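Local coordinates for PrhC (Penicillium brasilianum, PDB 5X9J), which acts as an isomerase in the biosynthesis of the fungal meroterpenoid paraherquonin and works as a homodimer, at residues R159-K163 with Q164-G168. Sequence-based numbering, arbitrary orientation.
Sequences RLAAK and QAAKG
Leu160 and Ala165 meet through backbone and side chain alike where helix 150-162 runs out and the chain turns toward helix 167-173. The carbonyl oxygen of Leu160 is the hub. Ala165 N reaches Leu160 O at 2.8 Å with a nearly straight N-H...O angle of 163°, while Lys163 N bonds to the same oxygen from the opposite face of the carbonyl plane, giving it two grips. A second bond across the turn, from Gln164 N to Ala161 O at 3.1 Å, is nested inside the first.

The close packing centres on the buried pair Leu160 and Ala166, whose CB atoms lie 4.0 Å apart. Ala161 closes this contact from the exposed edge: its CB is 3.7 Å from Ala166 CB, so one methyl touches two successive helix residues. With chi1 at -67° Leu160 swings its branch opposite the carbonyl carbon, which carries CD2 along the turn to 4.3 Å from Ala165 CB, a looser touch. Both Leu160 and Ala165 also rest on Ile120 of the loop between strands 108-119 and 124-134, which ties the turn to the sheet.

The outer side differs: Ala162, Lys163 and Gln164 are exposed, and their CB atoms point away from the opposing segment. The Gln164 side chain bends back beside the preceding peptide on this exposed face. Lys163 extends the other way, its NZ hydrogen-bonded to the carbonyl oxygen of Ile120. With phi at +59° in Gln164, the C-prime residue, and the paired bonds Ala165 N to Leu160 O and Gln164 N to Ala161 O, the geometry is that of a Schellman motif terminating an alpha-helix.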
# COMPACT_ATOMS: atom_id res chain seq x y z
N ARG B 159 -21.49 -2.92 5.69
CA ARG B 159 -22.60 -3.54 4.99
C ARG B 159 -22.87 -4.94 5.54
O ARG B 159 -24.03 -5.34 5.70
CB ARG B 159 -22.34 -3.58 3.49
CG ARG B 159 -22.46 -2.21 2.81
CD ARG B 159 -22.22 -2.31 1.29
NE ARG B 159 -20.80 -2.33 0.98
CZ ARG B 159 -20.24 -3.00 -0.03
NH1 ARG B 159 -20.97 -3.74 -0.86
NH2 ARG B 159 -18.92 -2.93 -0.20
N LEU B 160 -21.81 -5.70 5.83
CA LEU B 160 -21.97 -7.03 6.41
C LEU B 160 -22.60 -6.94 7.79
O LEU B 160 -23.45 -7.77 8.14
CB LEU B 160 -20.61 -7.74 6.50
CG LEU B 160 -19.93 -8.14 5.19
CD1 LEU B 160 -18.55 -8.74 5.48
CD2 LEU B 160 -20.80 -9.12 4.39
N ALA B 161 -22.17 -5.97 8.61
CA ALA B 161 -22.70 -5.88 9.97
C ALA B 161 -24.18 -5.54 9.97
O ALA B 161 -24.92 -6.02 10.83
CB ALA B 161 -21.91 -4.85 10.78
N ALA B 162 -24.63 -4.72 9.02
CA ALA B 162 -26.06 -4.44 8.91
C ALA B 162 -26.87 -5.70 8.59
O ALA B 162 -28.08 -5.73 8.85
CB ALA B 162 -26.31 -3.37 7.85
N LYS B 163 -26.22 -6.74 8.06
CA LYS B 163 -26.87 -8.00 7.73
C LYS B 163 -26.44 -9.12 8.67
O LYS B 163 -26.57 -10.30 8.33
CB LYS B 163 -26.57 -8.35 6.27
CG LYS B 163 -27.10 -7.28 5.32
CD LYS B 163 -26.82 -7.56 3.86
CE LYS B 163 -27.62 -6.60 2.96
NZ LYS B 163 -27.52 -6.98 1.52
N GLN B 164 -25.93 -8.76 9.85
CA GLN B 164 -25.54 -9.72 10.89
C GLN B 164 -24.46 -10.69 10.41
O GLN B 164 -24.33 -11.80 10.93
CB GLN B 164 -26.74 -10.51 11.42
CG GLN B 164 -27.91 -9.63 11.82
CD GLN B 164 -27.56 -8.68 12.94
OE1 GLN B 164 -26.68 -8.95 13.75
NE2 GLN B 164 -28.26 -7.55 12.99
N ALA B 165 -23.65 -10.28 9.43
CA ALA B 165 -22.70 -11.20 8.81
C ALA B 165 -21.25 -10.78 9.00
O ALA B 165 -20.38 -11.24 8.26
CB ALA B 165 -23.01 -11.34 7.31
N ALA B 166 -20.96 -9.92 9.99
CA ALA B 166 -19.62 -9.35 10.13
C ALA B 166 -18.76 -9.98 11.23
O ALA B 166 -17.54 -9.78 11.22
CB ALA B 166 -19.70 -7.84 10.41
N LYS B 167 -19.36 -10.71 12.17
CA LYS B 167 -18.60 -11.08 13.36
C LYS B 167 -17.43 -11.99 13.05
O LYS B 167 -16.38 -11.89 13.70
CB LYS B 167 -19.53 -11.73 14.39
CG LYS B 167 -20.51 -10.75 15.01
CD LYS B 167 -21.25 -11.35 16.21
CE LYS B 167 -22.14 -10.30 16.87
NZ LYS B 167 -22.99 -10.88 17.96
N GLY B 168 -17.56 -12.86 12.04
CA GLY B 168 -16.45 -13.74 11.69
C GLY B 168 -15.24 -12.99 11.18
O GLY B 168 -14.12 -13.21 11.65